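Local structure of LYND (Lyngbya aestuarii, 4V1T) at residues 208-213 and 426-431; 214-219 and 400-405; 288-293 and 360-365. The protein probably acts as an ATP-dependent YcaO-family cyclodehydratase that converts cysteine residues of a cyanobactin precursor peptide into thiazolines. All coordinates share one frame; numbering follows the deposited sequence.

Interaction 1 (208-213 and 426-431); sequences AHRLRG and ERYSGI. With ADP (adenosine-5'-diphosphate), chain L.
Tyr428 reaches out of helix 413-429 toward helix 204-213, and its hydroxyl oxygen alone makes the touch. CG of Tyr428 lies anti to the backbone N (chi1 165°), which carries the ring away from its own helix. The nearest atom across the gap is His209 CE1, 3.5 Å from Tyr428 OH, and the hydroxyl sits at the edge of the imidazole, in its plane. Arg210 approaches from another side: its NE is 4.1 Å from Tyr428 OH, with guanidinium and phenol ring planes 69° apart. The guanidinium spends its terminal nitrogens elsewhere, NH2 in a salt bridge with Asp724 and NH1 on the carbonyl of Thr363. Gln433 packs against both His209 and Tyr428.

Two residues before Tyr428, Glu426 leads into the nucleotide pocket. Its CB lies 4.2 Å from ADP O3', and CG comes slightly closer. The bend at chi2 (-146°) brings CD to 3.6 Å from ADP O3', and OE1 of Glu426 accepts a hydrogen bond from that ribose hydroxyl at 2.6 Å. OE2 makes a long ion pair with Arg427 NE, 3.7 Å away. An alanine here would probably leave the ribose O3' without this acceptor and Arg427 with one negative charge fewer nearby. ADP is held further by Ala534 O and Arg636 NH2.

The same helical segment thus holds the ribose at one end and meets the zinc-side helix at the other. The interhelical touch is polar in composition but van der Waals in character: His209 ND1 and Arg210 NE are buried here without a partner in the model, while the terminal nitrogens of Arg210 are fixed by Asp724 and Thr363.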
loop_
_atom_site.group_PDB
_atom_site.type_symbol
_atom_site.label_atom_id
_atom_site.label_comp_id
_atom_site.label_asym_id
_atom_site.label_seq_id
_atom_site.Cartn_x
_atom_site.Cartn_y
_atom_site.Cartn_z
ATOM N N ALA B 208 -4.794 -9.253 -24.476
ATOM C CA ALA B 208 -6.183 -9.490 -24.844
ATOM C C ALA B 208 -6.820 -10.558 -23.951
ATOM O O ALA B 208 -7.970 -10.430 -23.545
ATOM C CB ALA B 208 -6.274 -9.889 -26.302
ATOM N N HIS B 209 -6.056 -11.596 -23.634
ATOM C CA HIS B 209 -6.541 -12.700 -22.815
ATOM C C HIS B 209 -6.957 -12.207 -21.423
ATOM O O HIS B 209 -7.877 -12.734 -20.823
ATOM C CB HIS B 209 -5.466 -13.782 -22.698
ATOM C CG HIS B 209 -5.945 -15.060 -22.088
ATOM N ND1 HIS B 209 -5.833 -15.334 -20.742
ATOM C CD2 HIS B 209 -6.520 -16.155 -22.648
ATOM C CE1 HIS B 209 -6.325 -16.536 -20.497
ATOM N NE2 HIS B 209 -6.749 -17.056 -21.637
ATOM N N ARG B 210 -6.271 -11.196 -20.911
ATOM C CA ARG B 210 -6.645 -10.609 -19.632
ATOM C C ARG B 210 -7.817 -9.639 -19.804
ATOM O O ARG B 210 -8.751 -9.630 -19.001
ATOM C CB ARG B 210 -5.448 -9.883 -19.003
ATOM C CG ARG B 210 -4.264 -10.775 -18.636
ATOM C CD ARG B 210 -4.591 -11.679 -17.455
ATOM N NE ARG B 210 -3.558 -12.690 -17.250
ATOM C CZ ARG B 210 -2.510 -12.553 -16.445
ATOM N NH1 ARG B 210 -2.327 -11.445 -15.743
ATOM N NH2 ARG B 210 -1.631 -13.540 -16.346
ATOM N N LEU B 211 -7.756 -8.822 -20.848
ATOM C CA LEU B 211 -8.789 -7.816 -21.108
ATOM C C LEU B 211 -10.169 -8.426 -21.295
ATOM O O LEU B 211 -11.121 -7.997 -20.645
ATOM C CB LEU B 211 -8.441 -6.995 -22.353
ATOM C CG LEU B 211 -7.344 -5.948 -22.229
ATOM C CD1 LEU B 211 -7.084 -5.277 -23.571
ATOM C CD2 LEU B 211 -7.697 -4.908 -21.180
ATOM N N ARG B 212 -10.270 -9.410 -22.188
ATOM C CA ARG B 212 -11.530 -10.124 -22.441
ATOM C C ARG B 212 -12.163 -10.589 -21.131
ATOM O O ARG B 212 -13.357 -10.437 -20.911
ATOM C CB ARG B 212 -11.289 -11.324 -23.371
ATOM C CG ARG B 212 -11.461 -11.015 -24.852
ATOM C CD ARG B 212 -10.562 -11.876 -25.726
ATOM N NE ARG B 212 -10.369 -11.268 -27.037
ATOM C CZ ARG B 212 -9.342 -11.514 -27.846
ATOM N NH1 ARG B 212 -8.385 -12.378 -27.502
ATOM N NH2 ARG B 212 -9.264 -10.882 -29.008
ATOM N N GLY B 213 -11.335 -11.139 -20.257
ATOM C CA GLY B 213 -11.792 -11.646 -18.981
ATOM C C GLY B 213 -12.255 -10.575 -18.019
ATOM O O GLY B 213 -13.245 -10.753 -17.312
ATOM N N GLU B 426 -6.996 -18.368 -7.102
ATOM C CA GLU B 426 -7.449 -19.743 -7.071
ATOM C C GLU B 426 -8.638 -19.925 -8.015
ATOM O O GLU B 426 -8.666 -20.854 -8.813
ATOM C CB GLU B 426 -7.842 -20.140 -5.640
ATOM C CG GLU B 426 -8.475 -21.534 -5.504
ATOM C CD GLU B 426 -9.529 -21.594 -4.406
ATOM O OE1 GLU B 426 -9.264 -21.107 -3.289
ATOM O OE2 GLU B 426 -10.634 -22.122 -4.664
ATOM N N ARG B 427 -9.617 -19.035 -7.912
ATOM C CA ARG B 427 -10.811 -19.133 -8.726
ATOM C C ARG B 427 -10.501 -18.929 -10.199
ATOM O O ARG B 427 -11.053 -19.618 -11.051
ATOM C CB ARG B 427 -11.866 -18.127 -8.263
ATOM C CG ARG B 427 -12.335 -18.332 -6.827
ATOM C CD ARG B 427 -13.262 -19.526 -6.662
ATOM N NE ARG B 427 -13.453 -19.858 -5.247
ATOM C CZ ARG B 427 -14.210 -19.155 -4.402
ATOM N NH1 ARG B 427 -14.859 -18.066 -4.815
ATOM N NH2 ARG B 427 -14.317 -19.535 -3.133
ATOM N N TYR B 428 -9.602 -18.005 -10.510
ATOM C CA TYR B 428 -9.222 -17.765 -11.901
ATOM C C TYR B 428 -8.524 -18.977 -12.519
ATOM O O TYR B 428 -8.836 -19.381 -13.634
ATOM C CB TYR B 428 -8.323 -16.531 -12.016
ATOM C CG TYR B 428 -7.611 -16.433 -13.355
ATOM C CD1 TYR B 428 -8.219 -15.829 -14.444
ATOM C CD2 TYR B 428 -6.336 -16.963 -13.527
ATOM C CE1 TYR B 428 -7.580 -15.750 -15.668
ATOM C CE2 TYR B 428 -5.684 -16.893 -14.750
ATOM C CZ TYR B 428 -6.307 -16.281 -15.816
ATOM O OH TYR B 428 -5.659 -16.206 -17.026
ATOM N N SER B 429 -7.587 -19.553 -11.778
ATOM C CA SER B 429 -6.735 -20.620 -12.282
ATOM C C SER B 429 -7.506 -21.888 -12.598
ATOM O O SER B 429 -7.026 -22.739 -13.329
ATOM C CB SER B 429 -5.631 -20.930 -11.265
ATOM O OG SER B 429 -4.758 -19.818 -11.109
ATOM N N GLY B 430 -8.703 -22.007 -12.042
ATOM C CA GLY B 430 -9.534 -23.177 -12.256
ATOM C C GLY B 430 -10.394 -23.103 -13.505
ATOM O O GLY B 430 -11.029 -24.089 -13.880
ATOM N N ILE B 431 -10.424 -21.939 -14.146
ATOM C CA ILE B 431 -11.285 -21.730 -15.296
ATOM C C ILE B 431 -10.715 -22.368 -16.553
ATOM O O ILE B 431 -9.521 -22.286 -16.824
ATOM C CB ILE B 431 -11.528 -20.238 -15.550
ATOM C CG1 ILE B 431 -12.222 -19.600 -14.341
ATOM C CG2 ILE B 431 -12.388 -20.040 -16.801
ATOM C CD1 ILE B 431 -12.185 -18.082 -14.339
HETATM P PB ADP L . -11.555 -20.891 2.163
HETATM O O1B ADP L . -11.429 -22.101 1.273
HETATM O O2B ADP L . -12.375 -21.128 3.398
HETATM O O3B ADP L . -11.920 -19.653 1.403
HETATM P PA ADP L . -9.260 -19.321 3.013
HETATM O O1A ADP L . -8.394 -19.515 4.231
HETATM O O2A ADP L . -10.213 -18.140 2.970
HETATM O O3A ADP L . -10.040 -20.706 2.707
HETATM O "O5'" ADP L . -8.292 -19.226 1.745
HETATM C "C5'" ADP L . -8.776 -18.818 0.481
HETATM C "C4'" ADP L . -7.787 -19.287 -0.573
HETATM O "O4'" ADP L . -6.566 -18.560 -0.464
HETATM C "C3'" ADP L . -7.423 -20.749 -0.391
HETATM O "O3'" ADP L . -7.262 -21.329 -1.679
HETATM C "C2'" ADP L . -6.092 -20.754 0.322
HETATM O "O2'" ADP L . -5.257 -21.843 -0.080
HETATM C "C1'" ADP L . -5.489 -19.433 -0.113
HETATM N N9 ADP L . -4.655 -18.847 0.962
HETATM C C8 ADP L . -5.081 -18.414 2.169
HETATM N N7 ADP L . -4.044 -17.924 2.891
HETATM C C5 ADP L . -2.940 -18.039 2.140
HETATM C C6 ADP L . -1.509 -17.715 2.303
HETATM N N6 ADP L . -1.084 -17.156 3.459
HETATM N N1 ADP L . -0.670 -17.997 1.283
HETATM C C2 ADP L . -1.105 -18.554 0.138
HETATM N N3 ADP L . -2.399 -18.875 -0.077
HETATM C C4 ADP L . -3.343 -18.650 0.868
#

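Interaction 2 (214-219 and 400-405); sequences NREVEA and NTLKHK
Glu216 and Leu402 bring the two backbones closest, with their CA atoms 8.1 Å apart, where helix 216-225 is starting. Segment 214-219 enters that helix through Arg215 at the N-cap position, and Ala219 N bonds back to Arg215 O. Segment 400-405 follows from helix 395-401, with a weak bond from Lys403 N to Asn400 O. Glu216 meets its partner by its aliphatic part: CG lies 3.6 Å from Leu402 CD1, the two side chains crossing at a slant. CG of Glu216 stands between the backbone N and the carbonyl carbon (chi1 71°), and a second bend (chi2 -78°) turns the carboxylate back toward its own backbone N. The contact thus joins the first turn of helix 216-225 to the chain that follows from helix 395-401. Val217, one residue on, adds a looser apolar touch, its CG2 lying 4.5 Å from Leu402 CD2. Val217 and Leu402 each also pack on an apolar side chain of another protein's chain, and Val217 on Asn31 of the second subunit. On the helix side, Arg215 NH1 holds Glu218 OE2 at 3.0 Å in a salt bridge and also pairs with Asp160.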
loop_
_atom_site.group_PDB
_atom_site.type_symbol
_atom_site.label_atom_id
_atom_site.label_comp_id
_atom_site.label_asym_id
_atom_site.label_seq_id
_atom_site.Cartn_x
_atom_site.Cartn_y
_atom_site.Cartn_z
ATOM N N ASN B 214 -11.543 -9.455 -17.986
ATOM C CA ASN B 214 -11.885 -8.369 -17.075
ATOM C C ASN B 214 -12.974 -7.432 -17.613
ATOM O O ASN B 214 -13.234 -6.380 -17.032
ATOM C CB ASN B 214 -10.620 -7.573 -16.729
ATOM C CG ASN B 214 -9.580 -8.424 -16.033
ATOM O OD1 ASN B 214 -9.916 -9.340 -15.285
ATOM N ND2 ASN B 214 -8.309 -8.126 -16.270
ATOM N N ARG B 215 -13.597 -7.811 -18.728
ATOM C CA ARG B 215 -14.724 -7.069 -19.286
ATOM C C ARG B 215 -15.925 -7.992 -19.427
ATOM O O ARG B 215 -16.401 -8.248 -20.534
ATOM C CB ARG B 215 -14.372 -6.489 -20.652
ATOM C CG ARG B 215 -13.295 -5.425 -20.658
ATOM C CD ARG B 215 -13.429 -4.604 -21.924
ATOM N NE ARG B 215 -12.273 -3.760 -22.180
ATOM C CZ ARG B 215 -11.951 -3.276 -23.373
ATOM N NH1 ARG B 215 -12.699 -3.553 -24.438
ATOM N NH2 ARG B 215 -10.869 -2.519 -23.507
ATOM N N GLU B 216 -16.414 -8.498 -18.305
ATOM C CA GLU B 216 -17.444 -9.533 -18.334
ATOM C C GLU B 216 -18.784 -9.001 -18.838
ATOM O O GLU B 216 -19.536 -9.731 -19.487
ATOM C CB GLU B 216 -17.610 -10.163 -16.952
ATOM C CG GLU B 216 -18.259 -9.256 -15.930
ATOM C CD GLU B 216 -17.301 -8.233 -15.370
ATOM O OE1 GLU B 216 -16.150 -8.144 -15.858
ATOM O OE2 GLU B 216 -17.699 -7.512 -14.436
ATOM N N VAL B 217 -19.089 -7.741 -18.538
ATOM C CA VAL B 217 -20.308 -7.119 -19.052
ATOM C C VAL B 217 -20.262 -7.069 -20.574
ATOM O O VAL B 217 -21.193 -7.505 -21.250
ATOM C CB VAL B 217 -20.504 -5.696 -18.502
ATOM C CG1 VAL B 217 -21.693 -5.013 -19.179
ATOM C CG2 VAL B 217 -20.703 -5.732 -16.990
ATOM N N GLU B 218 -19.166 -6.537 -21.101
ATOM C CA GLU B 218 -18.957 -6.463 -22.540
ATOM C C GLU B 218 -19.033 -7.855 -23.160
ATOM O O GLU B 218 -19.723 -8.065 -24.153
ATOM C CB GLU B 218 -17.603 -5.817 -22.851
ATOM C CG GLU B 218 -17.337 -5.587 -24.336
ATOM C CD GLU B 218 -15.896 -5.172 -24.631
ATOM O OE1 GLU B 218 -15.010 -6.061 -24.742
ATOM O OE2 GLU B 218 -15.647 -3.953 -24.769
ATOM N N ALA B 219 -18.322 -8.804 -22.559
ATOM C CA ALA B 219 -18.239 -10.163 -23.081
ATOM C C ALA B 219 -19.610 -10.839 -23.109
ATOM O O ALA B 219 -19.915 -11.604 -24.026
ATOM C CB ALA B 219 -17.264 -10.986 -22.252
ATOM N N ASN B 400 -25.434 -12.856 -11.492
ATOM C CA ASN B 400 -24.971 -14.008 -10.719
ATOM C C ASN B 400 -23.457 -14.194 -10.826
ATOM O O ASN B 400 -22.778 -14.404 -9.819
ATOM C CB ASN B 400 -25.692 -15.280 -11.167
ATOM C CG ASN B 400 -27.122 -15.346 -10.660
ATOM O OD1 ASN B 400 -27.689 -14.345 -10.218
ATOM N ND2 ASN B 400 -27.714 -16.532 -10.724
ATOM N N THR B 401 -22.937 -14.105 -12.048
ATOM C CA THR B 401 -21.496 -14.175 -12.275
ATOM C C THR B 401 -20.853 -12.797 -12.120
ATOM O O THR B 401 -19.697 -12.614 -12.483
ATOM C CB THR B 401 -21.160 -14.746 -13.668
ATOM O OG1 THR B 401 -21.656 -13.867 -14.686
ATOM C CG2 THR B 401 -21.766 -16.144 -13.842
ATOM N N LEU B 402 -21.640 -11.825 -11.663
ATOM C CA LEU B 402 -21.132 -10.528 -11.206
ATOM C C LEU B 402 -21.070 -10.502 -9.679
ATOM O O LEU B 402 -20.387 -9.672 -9.084
ATOM C CB LEU B 402 -22.022 -9.387 -11.700
ATOM C CG LEU B 402 -21.540 -8.656 -12.953
ATOM C CD1 LEU B 402 -21.401 -9.626 -14.118
ATOM C CD2 LEU B 402 -22.491 -7.528 -13.312
ATOM N N LYS B 403 -21.802 -11.414 -9.055
ATOM C CA LYS B 403 -21.768 -11.605 -7.615
ATOM C C LYS B 403 -20.683 -12.619 -7.286
ATOM O O LYS B 403 -19.815 -12.904 -8.115
ATOM C CB LYS B 403 -23.126 -12.104 -7.119
ATOM C CG LYS B 403 -24.274 -11.173 -7.446
ATOM C CD LYS B 403 -25.476 -11.420 -6.554
ATOM C CE LYS B 403 -26.409 -10.219 -6.570
ATOM N NZ LYS B 403 -27.778 -10.575 -6.109
ATOM N N HIS B 404 -20.736 -13.169 -6.079
ATOM C CA HIS B 404 -19.763 -14.170 -5.660
ATOM C C HIS B 404 -18.348 -13.599 -5.713
ATOM O O HIS B 404 -17.422 -14.213 -6.246
ATOM C CB HIS B 404 -19.863 -15.435 -6.525
ATOM C CG HIS B 404 -21.255 -15.976 -6.661
ATOM N ND1 HIS B 404 -21.551 -17.067 -7.449
ATOM C CD2 HIS B 404 -22.431 -15.571 -6.123
ATOM C CE1 HIS B 404 -22.848 -17.315 -7.388
ATOM N NE2 HIS B 404 -23.405 -16.420 -6.591
ATOM N N LYS B 405 -18.188 -12.410 -5.153
ATOM C CA LYS B 405 -16.869 -11.850 -4.979
ATOM C C LYS B 405 -16.020 -12.847 -4.206
ATOM O O LYS B 405 -16.530 -13.581 -3.350
ATOM C CB LYS B 405 -16.943 -10.522 -4.236
ATOM C CG LYS B 405 -17.660 -9.421 -5.002
ATOM C CD LYS B 405 -17.692 -8.147 -4.180
ATOM C CE LYS B 405 -18.315 -6.990 -4.941
ATOM N NZ LYS B 405 -18.363 -5.754 -4.103
#

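Interaction 3 (288-293 and 360-365); sequences GKIITL and SPVTGV
Strand 289-294 of the seven-stranded mixed sheet sets Ile290 and Thr292, two residues apart and so on one face, against Val362 in the loop between helix 348-355 and strand 369-371. Val362 divides its two methyls between them. Its CG1 lies 4.2 Å from Ile290 CD1, the end of a side chain extended at chi2 (171°). Its CG2 lies 4.2 Å from Thr292 CG2, so the threonine offers its methyl here while its hydroxyl pairs with His303 NE2 on the neighbouring strand. Around this buried apolar patch, Val362 also touches Trp191 and Leu211, and Ile290 touches Leu207, which brings helix 204-213 into the same core.

Ser360 shapes the loop that presents the valine. Its OG takes the backbone N-H of Val362 at 3.1 Å (158° at the hydrogen) and that of Thr363 at 3.1 Å (167°), the second the straighter. His303 ND1 bonds to the same oxygen, so one imidazole links Ser360 with Thr292 across the contact. A weak bond from Gly364 N to Ser360 O closes the turn, at a place where a CB on Gly364 would run into Ser360 N. Bonds from one serine hydroxyl to the backbone nitrogens two and three residues on are the signature of an ST turn extended to an ST motif.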
loop_
_atom_site.group_PDB
_atom_site.type_symbol
_atom_site.label_atom_id
_atom_site.label_comp_id
_atom_site.label_asym_id
_atom_site.label_seq_id
_atom_site.Cartn_x
_atom_site.Cartn_y
_atom_site.Cartn_z
ATOM N N GLY B 288 6.022 -3.511 -21.502
ATOM C CA GLY B 288 5.340 -4.440 -20.600
ATOM C C GLY B 288 4.503 -3.769 -19.522
ATOM O O GLY B 288 4.236 -4.359 -18.474
ATOM N N LYS B 289 4.090 -2.530 -19.783
ATOM C CA LYS B 289 3.354 -1.725 -18.812
ATOM C C LYS B 289 2.241 -0.966 -19.497
ATOM O O LYS B 289 2.430 -0.442 -20.586
ATOM C CB LYS B 289 4.272 -0.705 -18.135
ATOM C CG LYS B 289 4.581 -0.979 -16.679
ATOM C CD LYS B 289 5.025 0.291 -15.961
ATOM C CE LYS B 289 6.344 0.836 -16.502
ATOM N NZ LYS B 289 6.534 2.278 -16.161
ATOM N N ILE B 290 1.089 -0.887 -18.840
ATOM C CA ILE B 290 0.023 -0.000 -19.288
ATOM C C ILE B 290 -0.254 1.036 -18.204
ATOM O O ILE B 290 -0.348 0.717 -17.021
ATOM C CB ILE B 290 -1.256 -0.766 -19.612
ATOM C CG1 ILE B 290 -0.987 -1.758 -20.744
ATOM C CG2 ILE B 290 -2.361 0.205 -20.023
ATOM C CD1 ILE B 290 -2.125 -2.714 -21.006
ATOM N N ILE B 291 -0.390 2.282 -18.628
ATOM C CA ILE B 291 -0.749 3.373 -17.735
ATOM C C ILE B 291 -2.161 3.825 -18.044
ATOM O O ILE B 291 -2.477 4.111 -19.193
ATOM C CB ILE B 291 0.181 4.581 -17.923
ATOM C CG1 ILE B 291 1.622 4.172 -17.643
ATOM C CG2 ILE B 291 -0.263 5.757 -17.052
ATOM C CD1 ILE B 291 1.913 3.828 -16.200
ATOM N N THR B 292 -2.994 3.890 -17.017
ATOM C CA THR B 292 -4.337 4.438 -17.160
ATOM C C THR B 292 -4.411 5.733 -16.372
ATOM O O THR B 292 -4.081 5.766 -15.191
ATOM C CB THR B 292 -5.440 3.467 -16.686
ATOM O OG1 THR B 292 -5.209 3.093 -15.320
ATOM C CG2 THR B 292 -5.453 2.227 -17.551
ATOM N N LEU B 293 -4.821 6.801 -17.048
ATOM C CA LEU B 293 -5.055 8.086 -16.417
ATOM C C LEU B 293 -6.530 8.441 -16.548
ATOM O O LEU B 293 -6.989 8.869 -17.610
ATOM C CB LEU B 293 -4.189 9.173 -17.047
ATOM C CG LEU B 293 -4.429 10.608 -16.565
ATOM C CD1 LEU B 293 -4.139 10.745 -15.085
ATOM C CD2 LEU B 293 -3.593 11.597 -17.369
ATOM N N SER B 360 -5.252 -5.927 -10.837
ATOM C CA SER B 360 -5.459 -4.941 -11.885
ATOM C C SER B 360 -6.684 -5.291 -12.711
ATOM O O SER B 360 -6.775 -6.400 -13.239
ATOM C CB SER B 360 -4.247 -4.872 -12.808
ATOM O OG SER B 360 -4.565 -4.145 -13.984
ATOM N N PRO B 361 -7.623 -4.343 -12.855
ATOM C CA PRO B 361 -8.798 -4.625 -13.681
ATOM C C PRO B 361 -8.523 -4.562 -15.180
ATOM O O PRO B 361 -9.437 -4.751 -15.970
ATOM C CB PRO B 361 -9.781 -3.531 -13.264
ATOM C CG PRO B 361 -8.922 -2.396 -12.862
ATOM C CD PRO B 361 -7.673 -2.991 -12.269
ATOM N N VAL B 362 -7.267 -4.311 -15.558
ATOM C CA VAL B 362 -6.878 -4.193 -16.962
ATOM C C VAL B 362 -6.018 -5.378 -17.384
ATOM O O VAL B 362 -6.363 -6.106 -18.317
ATOM C CB VAL B 362 -6.098 -2.882 -17.211
ATOM C CG1 VAL B 362 -5.648 -2.776 -18.665
ATOM C CG2 VAL B 362 -6.950 -1.682 -16.816
ATOM N N THR B 363 -4.911 -5.568 -16.681
ATOM C CA THR B 363 -3.925 -6.590 -17.021
ATOM C C THR B 363 -3.881 -7.727 -16.004
ATOM O O THR B 363 -3.168 -8.716 -16.194
ATOM C CB THR B 363 -2.514 -5.968 -17.100
ATOM O OG1 THR B 363 -1.646 -6.840 -17.817
ATOM C CG2 THR B 363 -1.963 -5.727 -15.707
ATOM N N GLY B 364 -4.628 -7.568 -14.916
ATOM C CA GLY B 364 -4.565 -8.498 -13.803
ATOM C C GLY B 364 -5.627 -9.578 -13.838
ATOM O O GLY B 364 -6.344 -9.730 -14.817
ATOM N N VAL B 365 -5.720 -10.320 -12.741
ATOM C CA VAL B 365 -6.682 -11.413 -12.604
ATOM C C VAL B 365 -7.612 -11.183 -11.422
ATOM O O VAL B 365 -8.596 -11.894 -11.277
ATOM C CB VAL B 365 -5.979 -12.773 -12.428
ATOM C CG1 VAL B 365 -5.123 -13.075 -13.642
ATOM C CG2 VAL B 365 -5.126 -12.769 -11.174
#

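From the N terminus, the chain passes helix 204-213, the start of helix 216-225, and strand 289-294 before any contact closes. Interaction 3 closes first, when the loop 360-365 returns to that strand; interaction 2 follows at 400-405 and interaction 1 last at 426-431. The three are nested, 3 inside 2 inside 1, and none cross. Loop 360-365 lies at the junction: the carbonyl of Gly364 bonds Asn214 of interaction 2, and Val365 packs on Arg210 of interaction 1. Interaction 3 ties the mixed sheet to this loop, interaction 2 ties helix 216-225 to the segment following helix 395-401, and interaction 1 ties helix 204-213 to helix 413-429, which carries a residue of the ADP pocket.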